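Local atomic coordinates of protein toll (Drosophila melanogaster, PDB entry 4LXR), a protein that serves as the cell-surface receptor for cleaved Spätzle C-106, switching on signalling for antifungal defence and for dorsal-ventral patterning of the Drosophila embryo. Residues D13-Q17 against I28-N32; L233-A239 against P258-H264; S494-V500 against N524-D530; L672-T678 against D693-L699. One frame throughout, in Å; residues are numbered along the deposited sequence.

Interaction 1 (D13-Q17 against I28-N32); sequences DGLCQ and ICPAN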
# COMPACT_ATOMS: atom_id res chain seq x y z
N ASP A 13 42.82 -15.95 28.91
CA ASP A 13 42.74 -15.96 30.37
C ASP A 13 41.28 -15.84 30.77
O ASP A 13 40.95 -15.24 31.80
CB ASP A 13 43.55 -14.80 30.96
CG ASP A 13 43.04 -13.44 30.50
OD1 ASP A 13 42.63 -13.33 29.33
OD2 ASP A 13 43.06 -12.49 31.31
N GLY A 14 40.41 -16.41 29.95
CA GLY A 14 39.00 -16.08 30.00
C GLY A 14 38.09 -16.90 30.87
O GLY A 14 37.79 -18.06 30.56
N LEU A 15 37.63 -16.30 31.95
CA LEU A 15 36.43 -16.77 32.62
C LEU A 15 35.25 -16.24 31.80
O LEU A 15 34.14 -16.76 31.88
CB LEU A 15 36.36 -16.27 34.06
CG LEU A 15 37.36 -16.85 35.06
CD1 LEU A 15 38.45 -15.84 35.41
CD2 LEU A 15 36.65 -17.34 36.32
N CYS A 16 35.51 -15.21 31.01
CA CYS A 16 34.49 -14.63 30.13
C CYS A 16 34.94 -14.73 28.67
O CYS A 16 36.13 -14.80 28.38
CB CYS A 16 34.24 -13.17 30.48
SG CYS A 16 33.68 -12.88 32.17
N GLN A 17 33.98 -14.73 27.76
CA GLN A 17 34.31 -14.66 26.35
C GLN A 17 33.85 -13.33 25.79
O GLN A 17 32.93 -12.71 26.31
CB GLN A 17 33.69 -15.83 25.59
CG GLN A 17 32.27 -15.58 25.14
CD GLN A 17 31.63 -16.81 24.54
OE1 GLN A 17 30.76 -16.71 23.66
NE2 GLN A 17 32.04 -17.99 25.01
N ILE A 28 30.22 -12.16 27.52
CA ILE A 28 29.40 -13.02 28.38
C ILE A 28 30.21 -13.67 29.49
O ILE A 28 31.38 -14.01 29.30
CB ILE A 28 28.58 -14.08 27.59
CG1 ILE A 28 29.44 -15.28 27.23
CG2 ILE A 28 27.94 -13.48 26.35
CD1 ILE A 28 28.73 -16.26 26.31
N CYS A 29 29.59 -13.80 30.65
CA CYS A 29 30.23 -14.37 31.82
C CYS A 29 29.24 -15.28 32.54
O CYS A 29 28.11 -14.86 32.82
CB CYS A 29 30.72 -13.27 32.76
SG CYS A 29 31.83 -12.03 32.02
N PRO A 30 29.63 -16.53 32.82
CA PRO A 30 30.87 -17.20 32.41
C PRO A 30 30.91 -17.48 30.91
O PRO A 30 29.89 -17.38 30.23
CB PRO A 30 30.81 -18.53 33.17
CG PRO A 30 29.86 -18.30 34.30
CD PRO A 30 28.83 -17.36 33.74
N ALA A 31 32.09 -17.84 30.41
CA ALA A 31 32.31 -18.03 28.98
C ALA A 31 31.36 -19.02 28.33
O ALA A 31 30.81 -18.76 27.26
CB ALA A 31 33.76 -18.43 28.72
N ASN A 32 31.17 -20.18 28.95
CA ASN A 32 30.45 -21.26 28.28
C ASN A 32 28.97 -21.35 28.64
O ASN A 32 28.35 -22.39 28.47
CB ASN A 32 31.14 -22.60 28.54
CG ASN A 32 31.80 -23.18 27.29
OD1 ASN A 32 32.88 -22.75 26.88
ND2 ASN A 32 31.15 -24.17 26.68
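This is a disulfide-locked antiparallel pairing at the start of the Toll ectodomain, where the loop after helix 4-12 meets the end of strand 24-29. The covalent link runs from Cys16 SG to Cys29 SG at 2.0 Å, with a right-handed chi3 of 115°. It sits directly beside the hydrogen-bonded pair Gln17 and Ile28, whose backbones bond in both directions: Gln17 N reaches Ile28 O at 3.1 Å, and Ile28 N returns to Gln17 O at 3.0 Å. Beyond the cystine the chain leaves the strand through a cis peptide bond before Pro30, yet the two segments stay together. Ala31 N donates to Leu15 O at 2.7 Å, and the same oxygen receives a CA-H...O contact from Pro30 CA at 3.3 Å. The long side chain of Gln17 lies across the partner strand, with OE1 3.4 Å from Ile28 CD1. Its NE2 comes within 2.7 Å of Ala31 O, but the angle is too poor for a hydrogen bond. On its other side Cys29 bonds through its backbone to Phe38, which brings in strand 38-43. A second disulfide, Cys7 to Cys18, is known for this protein in the same short region. Close-set disulfides on a small antiparallel sheet are the hallmark of an N-terminal cap of a leucine-rich repeat solenoid, here closing the first-strand end of the large sheet.

Interaction 2 (L233-A239 against P258-H264); sequences LPHDVFA and PQGLFDH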
# COMPACT_ATOMS: atom_id res chain seq x y z
N LEU A 233 -11.80 19.61 34.97
CA LEU A 233 -10.71 20.47 35.42
C LEU A 233 -11.30 21.81 35.82
O LEU A 233 -12.18 22.33 35.12
CB LEU A 233 -9.67 20.67 34.31
CG LEU A 233 -8.61 19.58 34.11
CD1 LEU A 233 -7.72 19.95 32.96
CD2 LEU A 233 -7.77 19.37 35.36
N PRO A 234 -10.83 22.38 36.94
CA PRO A 234 -11.27 23.75 37.26
C PRO A 234 -10.74 24.70 36.18
O PRO A 234 -9.67 24.45 35.63
CB PRO A 234 -10.60 24.04 38.62
CG PRO A 234 -10.08 22.71 39.12
CD PRO A 234 -9.82 21.88 37.89
N HIS A 235 -11.46 25.78 35.91
CA HIS A 235 -11.11 26.70 34.84
C HIS A 235 -9.75 27.40 35.03
O HIS A 235 -9.14 27.87 34.07
CB HIS A 235 -12.20 27.76 34.69
CG HIS A 235 -12.12 28.86 35.71
ND1 HIS A 235 -11.32 29.97 35.55
CD2 HIS A 235 -12.75 29.03 36.90
CE1 HIS A 235 -11.45 30.77 36.59
NE2 HIS A 235 -12.32 30.22 37.43
N ASP A 236 -9.29 27.47 36.28
CA ASP A 236 -8.04 28.15 36.57
C ASP A 236 -6.90 27.20 36.95
O ASP A 236 -5.90 27.64 37.51
CB ASP A 236 -8.25 29.21 37.68
CG ASP A 236 -8.77 28.60 38.99
OD1 ASP A 236 -8.84 27.36 39.12
OD2 ASP A 236 -9.09 29.38 39.92
N VAL A 237 -7.03 25.90 36.63
CA VAL A 237 -6.02 24.91 37.00
C VAL A 237 -4.62 25.25 36.51
O VAL A 237 -3.63 24.90 37.15
CB VAL A 237 -6.39 23.47 36.54
CG1 VAL A 237 -6.44 23.37 35.00
CG2 VAL A 237 -5.38 22.45 37.11
N PHE A 238 -4.53 25.93 35.36
CA PHE A 238 -3.24 26.21 34.73
C PHE A 238 -2.83 27.68 34.89
O PHE A 238 -1.90 28.14 34.24
CB PHE A 238 -3.30 25.86 33.22
CG PHE A 238 -3.64 24.41 32.92
CD1 PHE A 238 -2.95 23.38 33.52
CD2 PHE A 238 -4.65 24.10 32.01
CE1 PHE A 238 -3.25 22.04 33.22
CE2 PHE A 238 -4.97 22.77 31.72
CZ PHE A 238 -4.27 21.74 32.33
N ALA A 239 -3.54 28.42 35.74
CA ALA A 239 -3.29 29.85 35.89
C ALA A 239 -1.84 30.23 36.14
O ALA A 239 -1.38 31.28 35.69
CB ALA A 239 -4.17 30.44 36.98
N PRO A 258 -14.23 23.68 30.85
CA PRO A 258 -14.78 24.99 31.18
C PRO A 258 -14.25 26.08 30.25
O PRO A 258 -13.14 25.97 29.75
CB PRO A 258 -14.31 25.23 32.62
CG PRO A 258 -13.02 24.47 32.70
CD PRO A 258 -13.18 23.26 31.79
N GLN A 259 -15.07 27.10 30.01
CA GLN A 259 -14.65 28.25 29.24
C GLN A 259 -13.52 28.94 29.99
O GLN A 259 -13.55 29.04 31.21
CB GLN A 259 -15.81 29.23 29.06
CG GLN A 259 -15.47 30.43 28.20
CD GLN A 259 -16.68 31.29 27.89
OE1 GLN A 259 -17.79 30.98 28.31
NE2 GLN A 259 -16.47 32.37 27.15
N GLY A 260 -12.51 29.41 29.25
CA GLY A 260 -11.41 30.14 29.86
C GLY A 260 -10.29 29.26 30.41
O GLY A 260 -9.41 29.76 31.11
N LEU A 261 -10.33 27.97 30.11
CA LEU A 261 -9.28 27.03 30.55
C LEU A 261 -7.85 27.45 30.19
O LEU A 261 -6.90 27.12 30.91
CB LEU A 261 -9.55 25.61 30.03
CG LEU A 261 -8.67 24.47 30.55
CD1 LEU A 261 -8.76 24.34 32.06
CD2 LEU A 261 -9.02 23.13 29.88
N PHE A 262 -7.67 28.18 29.08
CA PHE A 262 -6.32 28.60 28.69
C PHE A 262 -6.10 30.10 28.68
O PHE A 262 -5.12 30.58 28.11
CB PHE A 262 -5.92 28.02 27.33
CG PHE A 262 -6.08 26.53 27.24
CD1 PHE A 262 -5.37 25.69 28.08
CD2 PHE A 262 -6.95 25.97 26.32
CE1 PHE A 262 -5.53 24.33 28.01
CE2 PHE A 262 -7.11 24.60 26.24
CZ PHE A 262 -6.40 23.78 27.10
N ASP A 263 -6.99 30.85 29.33
CA ASP A 263 -6.94 32.31 29.30
C ASP A 263 -5.65 32.90 29.86
O ASP A 263 -5.24 33.96 29.44
CB ASP A 263 -8.14 32.90 30.05
CG ASP A 263 -9.39 32.96 29.20
OD1 ASP A 263 -9.45 32.23 28.18
OD2 ASP A 263 -10.30 33.74 29.55
N HIS A 264 -5.02 32.21 30.80
CA HIS A 264 -3.76 32.71 31.37
C HIS A 264 -2.53 32.08 30.74
O HIS A 264 -1.40 32.36 31.16
CB HIS A 264 -3.75 32.51 32.89
CG HIS A 264 -4.82 33.28 33.59
ND1 HIS A 264 -5.93 32.68 34.16
CD2 HIS A 264 -4.97 34.61 33.79
CE1 HIS A 264 -6.70 33.61 34.69
NE2 HIS A 264 -6.15 34.79 34.48
O HOH W 1 -6.46 27.11 33.68
O HOH W 2 -9.53 31.14 33.79
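Pro258 opens the segment by setting its ring on the preceding repeat: CG lies 3.3 Å from Leu233 O and 3.6 Å from His235 CA. Gln259 turns its side chain away, within a type II turn from Pro258 to Leu261. Gly260 follows at phi 84°, where a CB would be jammed against the preceding carbonyl oxygen. Its own O takes a hydrogen bond from water 2 at 3.0 Å, and that water also bonds to His235 ND1 at 2.8 Å. These are equivalent turns of LRR 4 and LRR 5, away from the strands of the solenoid, each carrying an aliphatic-Phe pair, Val237-Phe238 and Leu261-Phe262. Leu261 bends inward, CD1 meeting Val237 CG1 at 3.9 Å and Phe238 CE2 at 4.1 Å. No direct hydrogen bond joins the segments here. Instead water 1 accepts from Phe238 N at 2.8 Å, and lies 2.8 Å from both His235 O and Leu261 O. Phe262 stands one repeat on from Phe238, as in the phenylalanine spine of leucine-rich repeats, with CE1 4.1 Å from Phe238 CE2; its ring also touches Leu268 and Leu287. Past Asp263, His264 turns back, its CB 3.9 Å from Ala239 O and its ND1 4.0 Å from Ala239 CB.

Interaction 3 (S494-V500 against N524-D530); sequences SQNRLHV and NNLVHVD. With NAG (2-acetamido-2-deoxy-beta-D-glucopyranose), chain F.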
# COMPACT_ATOMS: atom_id res chain seq x y z
N SER A 494 1.20 12.64 -21.70
CA SER A 494 2.10 12.96 -20.60
C SER A 494 3.50 12.33 -20.72
O SER A 494 3.65 11.16 -21.07
CB SER A 494 1.48 12.59 -19.25
OG SER A 494 2.43 12.73 -18.22
N GLN A 495 4.52 13.12 -20.41
CA GLN A 495 5.91 12.69 -20.54
C GLN A 495 6.55 12.42 -19.18
O GLN A 495 7.78 12.40 -19.06
CB GLN A 495 6.72 13.74 -21.31
CG GLN A 495 6.58 13.66 -22.82
CD GLN A 495 7.67 12.81 -23.46
OE1 GLN A 495 7.89 11.66 -23.08
NE2 GLN A 495 8.38 13.39 -24.43
N ASN A 496 5.71 12.21 -18.17
CA ASN A 496 6.15 12.05 -16.79
C ASN A 496 5.83 10.66 -16.25
O ASN A 496 5.26 10.52 -15.18
CB ASN A 496 5.49 13.13 -15.92
CG ASN A 496 6.04 13.18 -14.50
OD1 ASN A 496 7.19 12.80 -14.25
ND2 ASN A 496 5.22 13.65 -13.57
N ARG A 497 6.18 9.63 -17.02
CA ARG A 497 6.05 8.23 -16.60
C ARG A 497 4.64 7.86 -16.16
O ARG A 497 4.44 7.25 -15.11
CB ARG A 497 7.07 7.87 -15.51
CG ARG A 497 8.53 8.09 -15.94
CD ARG A 497 9.50 7.17 -15.21
NE ARG A 497 9.29 7.16 -13.76
CZ ARG A 497 9.87 8.00 -12.91
NH1 ARG A 497 9.61 7.92 -11.61
NH2 ARG A 497 10.72 8.93 -13.35
N LEU A 498 3.66 8.20 -17.00
CA LEU A 498 2.26 8.02 -16.66
C LEU A 498 1.88 6.55 -16.55
O LEU A 498 2.11 5.75 -17.47
CB LEU A 498 1.35 8.73 -17.66
CG LEU A 498 -0.16 8.60 -17.37
CD1 LEU A 498 -0.52 9.09 -15.95
CD2 LEU A 498 -0.98 9.32 -18.43
N HIS A 499 1.28 6.21 -15.41
CA HIS A 499 0.70 4.90 -15.18
C HIS A 499 -0.81 5.03 -14.98
O HIS A 499 -1.29 5.75 -14.09
CB HIS A 499 1.33 4.24 -13.96
CG HIS A 499 2.70 3.69 -14.21
ND1 HIS A 499 3.83 4.49 -14.26
CD2 HIS A 499 3.13 2.42 -14.43
CE1 HIS A 499 4.89 3.73 -14.49
NE2 HIS A 499 4.49 2.48 -14.60
N VAL A 500 -1.55 4.33 -15.83
CA VAL A 500 -3.00 4.35 -15.81
C VAL A 500 -3.49 2.97 -15.42
O VAL A 500 -3.03 1.97 -15.97
CB VAL A 500 -3.55 4.71 -17.19
CG1 VAL A 500 -5.08 4.75 -17.17
CG2 VAL A 500 -2.97 6.05 -17.65
N ASN A 524 6.00 11.25 -28.42
CA ASN A 524 7.13 10.34 -28.23
C ASN A 524 7.33 9.96 -26.77
O ASN A 524 8.45 9.89 -26.27
CB ASN A 524 8.41 10.97 -28.80
CG ASN A 524 9.52 9.95 -29.01
OD1 ASN A 524 10.50 9.94 -28.27
ND2 ASN A 524 9.35 9.09 -30.00
N ASN A 525 6.22 9.72 -26.08
CA ASN A 525 6.25 9.35 -24.67
C ASN A 525 6.07 7.84 -24.47
O ASN A 525 5.92 7.10 -25.44
CB ASN A 525 5.17 10.11 -23.90
CG ASN A 525 3.77 9.87 -24.44
OD1 ASN A 525 3.60 9.47 -25.60
ND2 ASN A 525 2.76 10.11 -23.61
N LEU A 526 6.09 7.40 -23.22
CA LEU A 526 5.71 6.02 -22.91
C LEU A 526 4.75 5.96 -21.72
O LEU A 526 5.10 6.34 -20.60
CB LEU A 526 6.94 5.15 -22.65
CG LEU A 526 6.60 3.72 -22.23
CD1 LEU A 526 5.70 3.06 -23.26
CD2 LEU A 526 7.86 2.90 -22.03
N VAL A 527 3.55 5.46 -21.99
CA VAL A 527 2.51 5.34 -20.98
C VAL A 527 2.18 3.89 -20.70
O VAL A 527 1.91 3.13 -21.62
CB VAL A 527 1.22 6.03 -21.46
CG1 VAL A 527 0.17 6.04 -20.35
CG2 VAL A 527 1.53 7.45 -21.93
N HIS A 528 2.21 3.49 -19.43
CA HIS A 528 1.79 2.14 -19.04
C HIS A 528 0.30 2.13 -18.75
O HIS A 528 -0.22 3.04 -18.12
CB HIS A 528 2.55 1.67 -17.80
CG HIS A 528 4.03 1.58 -17.99
ND1 HIS A 528 4.69 0.38 -18.16
CD2 HIS A 528 4.98 2.54 -18.03
CE1 HIS A 528 5.99 0.61 -18.31
NE2 HIS A 528 6.19 1.91 -18.23
N VAL A 529 -0.39 1.09 -19.22
CA VAL A 529 -1.82 0.93 -18.96
C VAL A 529 -2.14 -0.48 -18.50
O VAL A 529 -1.88 -1.45 -19.21
CB VAL A 529 -2.67 1.24 -20.22
CG1 VAL A 529 -4.14 1.22 -19.86
CG2 VAL A 529 -2.29 2.58 -20.83
N ASP A 530 -2.73 -0.60 -17.31
CA ASP A 530 -3.09 -1.90 -16.76
C ASP A 530 -4.51 -2.28 -17.15
O ASP A 530 -5.47 -1.67 -16.70
CB ASP A 530 -2.93 -1.89 -15.24
CG ASP A 530 -2.93 -3.28 -14.65
OD1 ASP A 530 -3.46 -4.20 -15.31
OD2 ASP A 530 -2.41 -3.45 -13.53
C1 NAG F . -4.27 -1.56 -10.68
C2 NAG F . -2.86 -2.04 -10.28
C3 NAG F . -2.87 -3.53 -9.92
C4 NAG F . -4.01 -3.87 -8.97
C5 NAG F . -5.32 -3.30 -9.51
C6 NAG F . -6.51 -3.55 -8.61
C7 NAG F . -0.77 -1.10 -11.18
C8 NAG F . -0.49 -0.60 -9.79
N2 NAG F . -1.91 -1.78 -11.34
O3 NAG F . -1.62 -3.86 -9.33
O4 NAG F . -4.21 -5.28 -8.91
O5 NAG F . -5.18 -1.88 -9.66
O6 NAG F . -6.35 -2.88 -7.37
O7 NAG F . 0.00 -0.90 -12.11
O HOH W 3 4.31 8.53 -19.55
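Two neighbouring rungs of the leucine-rich repeat solenoid meet here, strand 499-501 running parallel to strand 527-530. The backbone bonding alternates as parallel strands require: His528 N gives to Leu498 O at 3.0 Å, Val500 N to His528 O at 2.9 Å, and Asp530 N to Val500 O at 2.9 Å. The backbone of His499 bonds instead to Arg473 and Leu475 of the preceding rung, that of Val527 to Gln560 and Lys562 of the following one. Ahead of the strands the two segments part, Leu498 N lying 4.3 Å from Leu526 O, and water 3 fills the gap. It accepts from Leu498 N at 2.7 Å and donates to Leu526 O at 2.6 Å and Ser494 O at 3.1 Å. Ser494 O has a second donor, Asn525 ND2 at 2.9 Å, an amide that also serves Phe492 O. Ser494 OG finds its main partner in Leu472 O. On the inner face Leu498, Val500, Val527 and Val529 pack as apolar neighbours, with Leu498 CG 3.9 Å from Val527 CG1. The other face carries His499 and His528, whose rings lie 3° from parallel with centroids 4.4 Å apart but slid so far that they barely overlap. His499 ND1 donates to Arg497 O at 3.0 Å. At the far end Asp530 OD1 accepts from Asn532 N, while Asp530 OD2 takes the amide N2 of a glycan NAG at 2.8 Å.

Interaction 4 (L672-T678 against D693-L699); sequences LAGNNLT and DISWNHL. With NAG (2-acetamido-2-deoxy-beta-D-glucopyranose), chain G.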
# COMPACT_ATOMS: atom_id res chain seq x y z
N LEU A 672 -16.42 -31.50 -49.28
CA LEU A 672 -17.55 -32.35 -49.61
C LEU A 672 -17.30 -33.82 -49.30
O LEU A 672 -18.00 -34.68 -49.82
CB LEU A 672 -17.88 -32.19 -51.10
CG LEU A 672 -18.02 -30.74 -51.57
CD1 LEU A 672 -18.11 -30.66 -53.08
CD2 LEU A 672 -19.25 -30.09 -50.90
N ALA A 673 -16.31 -34.12 -48.47
CA ALA A 673 -16.02 -35.52 -48.16
C ALA A 673 -17.24 -36.22 -47.58
O ALA A 673 -17.90 -35.69 -46.68
CB ALA A 673 -14.83 -35.63 -47.21
N GLY A 674 -17.55 -37.40 -48.10
CA GLY A 674 -18.59 -38.24 -47.52
C GLY A 674 -19.98 -37.95 -48.03
O GLY A 674 -20.94 -37.99 -47.27
N ASN A 675 -20.10 -37.66 -49.32
CA ASN A 675 -21.39 -37.39 -49.93
C ASN A 675 -21.74 -38.40 -51.04
O ASN A 675 -21.03 -39.39 -51.21
CB ASN A 675 -21.43 -35.95 -50.43
CG ASN A 675 -21.71 -34.96 -49.31
OD1 ASN A 675 -22.86 -34.82 -48.88
ND2 ASN A 675 -20.68 -34.29 -48.82
N ASN A 676 -22.83 -38.15 -51.77
CA ASN A 676 -23.31 -39.10 -52.77
C ASN A 676 -23.09 -38.64 -54.21
O ASN A 676 -23.90 -38.93 -55.09
CB ASN A 676 -24.82 -39.35 -52.57
CG ASN A 676 -25.12 -40.36 -51.47
OD1 ASN A 676 -24.51 -40.34 -50.40
ND2 ASN A 676 -26.09 -41.23 -51.72
N LEU A 677 -22.00 -37.91 -54.46
CA LEU A 677 -21.78 -37.29 -55.77
C LEU A 677 -21.38 -38.33 -56.82
O LEU A 677 -20.42 -39.07 -56.62
CB LEU A 677 -20.70 -36.21 -55.69
CG LEU A 677 -21.03 -34.94 -54.90
CD1 LEU A 677 -19.86 -33.98 -54.81
CD2 LEU A 677 -22.25 -34.25 -55.50
N THR A 678 -22.10 -38.35 -57.94
CA THR A 678 -21.80 -39.30 -59.00
C THR A 678 -21.09 -38.69 -60.22
O THR A 678 -20.53 -39.40 -61.04
CB THR A 678 -23.05 -40.07 -59.46
OG1 THR A 678 -24.09 -39.15 -59.82
CG2 THR A 678 -23.55 -40.98 -58.33
N ASP A 693 -12.49 -30.85 -52.04
CA ASP A 693 -12.39 -32.15 -51.40
C ASP A 693 -13.62 -32.92 -51.79
O ASP A 693 -14.70 -32.70 -51.23
CB ASP A 693 -12.28 -32.02 -49.87
CG ASP A 693 -12.18 -33.37 -49.15
OD1 ASP A 693 -12.39 -34.44 -49.76
OD2 ASP A 693 -11.91 -33.36 -47.94
N ILE A 694 -13.47 -33.83 -52.76
CA ILE A 694 -14.56 -34.69 -53.19
C ILE A 694 -14.24 -36.14 -52.90
O ILE A 694 -14.69 -37.04 -53.62
CB ILE A 694 -14.89 -34.52 -54.69
CG1 ILE A 694 -13.63 -34.65 -55.55
CG2 ILE A 694 -15.64 -33.21 -54.92
CD1 ILE A 694 -13.78 -34.20 -56.99
N SER A 695 -13.47 -36.37 -51.84
CA SER A 695 -13.20 -37.73 -51.39
C SER A 695 -14.46 -38.40 -50.80
O SER A 695 -15.40 -37.72 -50.38
CB SER A 695 -12.06 -37.75 -50.36
OG SER A 695 -12.35 -36.94 -49.23
N TRP A 696 -14.45 -39.73 -50.78
CA TRP A 696 -15.56 -40.51 -50.24
C TRP A 696 -16.91 -40.11 -50.81
O TRP A 696 -17.87 -39.90 -50.08
CB TRP A 696 -15.54 -40.51 -48.70
CG TRP A 696 -14.25 -41.06 -48.22
CD1 TRP A 696 -13.15 -40.35 -47.82
CD2 TRP A 696 -13.87 -42.45 -48.18
NE1 TRP A 696 -12.12 -41.22 -47.51
CE2 TRP A 696 -12.54 -42.51 -47.71
CE3 TRP A 696 -14.54 -43.64 -48.48
CZ2 TRP A 696 -11.87 -43.72 -47.54
CZ3 TRP A 696 -13.87 -44.84 -48.30
CH2 TRP A 696 -12.55 -44.87 -47.84
N ASN A 697 -16.96 -40.00 -52.13
CA ASN A 697 -18.21 -39.79 -52.84
C ASN A 697 -18.50 -41.01 -53.71
O ASN A 697 -18.02 -42.10 -53.39
CB ASN A 697 -18.17 -38.48 -53.62
CG ASN A 697 -18.57 -37.28 -52.75
OD1 ASN A 697 -19.72 -36.86 -52.78
ND2 ASN A 697 -17.63 -36.75 -51.98
N HIS A 698 -19.27 -40.85 -54.78
CA HIS A 698 -19.60 -41.99 -55.66
C HIS A 698 -19.03 -41.82 -57.06
O HIS A 698 -19.65 -42.23 -58.04
CB HIS A 698 -21.12 -42.19 -55.78
CG HIS A 698 -21.80 -42.59 -54.50
ND1 HIS A 698 -21.13 -42.73 -53.31
CD2 HIS A 698 -23.09 -42.89 -54.24
CE1 HIS A 698 -21.98 -43.08 -52.36
NE2 HIS A 698 -23.18 -43.19 -52.91
N LEU A 699 -17.86 -41.19 -57.17
CA LEU A 699 -17.33 -40.79 -58.46
C LEU A 699 -16.60 -41.93 -59.15
O LEU A 699 -15.85 -42.67 -58.51
CB LEU A 699 -16.38 -39.59 -58.31
CG LEU A 699 -16.93 -38.32 -57.66
CD1 LEU A 699 -15.76 -37.36 -57.42
CD2 LEU A 699 -17.97 -37.68 -58.55
C1 NAG G . -26.20 -42.19 -50.65
C2 NAG G . -27.62 -42.75 -50.53
C3 NAG G . -27.69 -43.76 -49.39
C4 NAG G . -26.60 -44.82 -49.52
C5 NAG G . -25.24 -44.16 -49.71
C6 NAG G . -24.13 -45.14 -50.02
C7 NAG G . -29.18 -41.00 -51.30
C8 NAG G . -30.12 -39.92 -50.86
N2 NAG G . -28.57 -41.67 -50.31
O3 NAG G . -28.97 -44.39 -49.37
O4 NAG G . -26.59 -45.60 -48.33
O5 NAG G . -25.28 -43.24 -50.81
O6 NAG G . -23.11 -45.09 -49.03
O7 NAG G . -28.97 -41.24 -52.48
O HOH W 4 -14.19 -32.33 -46.93
O HOH W 5 -20.27 -42.39 -60.79
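A sugar is drawn into the contact between two successive repeats: Asn676 ND2 is covalently bound to C1 of a NAG (1.4 Å), and His698, one repeat on, donates from NE2 to O5 of that NAG at 3.0 Å. The imidazole lies flat over the backbone of the glycosylated residue, with Asn676 CA 4.0 Å from the ring centroid and almost on its normal, a CH-pi contact. Behind this surface runs the asparagine ladder of the leucine-rich repeat fold. Asn697 ND2 gives to Leu672 O at 3.0 Å and to Ser695 O of its own turn at 2.9 Å, while Asn697 OD1 takes Leu677 N at 3.0 Å. Asn675 does the same toward the preceding repeat through Leu648 and Leu653, and Asn724 toward this one through Ile694 and Leu699. Main-chain bonds Leu672 N to Asp693 O (2.9 Å), Gly674 N to Ser695 O (3.2 Å) and His698 N to Leu677 O (2.8 Å) complete the coupling. Asp693 OD1 accepts Ser695 N at 3.0 Å in an Asx turn. With NE2 donating to the sugar, His698 must carry a proton on that nitrogen, and the buried asparagines satisfy turn amides and carbonyls that no strand pairing reaches.

The four contacts follow one another along the ectodomain and none touches another. Interaction 1 lies at the first-strand end of the large sheet; interaction 3, near its far end, joins two of its parallel strands, about 63 Å away centre to centre. Interaction 2 belongs to the same solenoid but sits off its strands, its centre about 61 Å from that of interaction 1 and 58 Å from that of interaction 3. Interaction 4 is in a second solenoid with its own sheet, about 59 Å from interaction 3 and 108 Å from interaction 2 between centres. Glycans contact interactions 3 and 4 directly; elsewhere a NAG stays about 10 Å from the Pro30 side chain and another about 9 Å from that of His264. No Spätzle chain touches any of these segments.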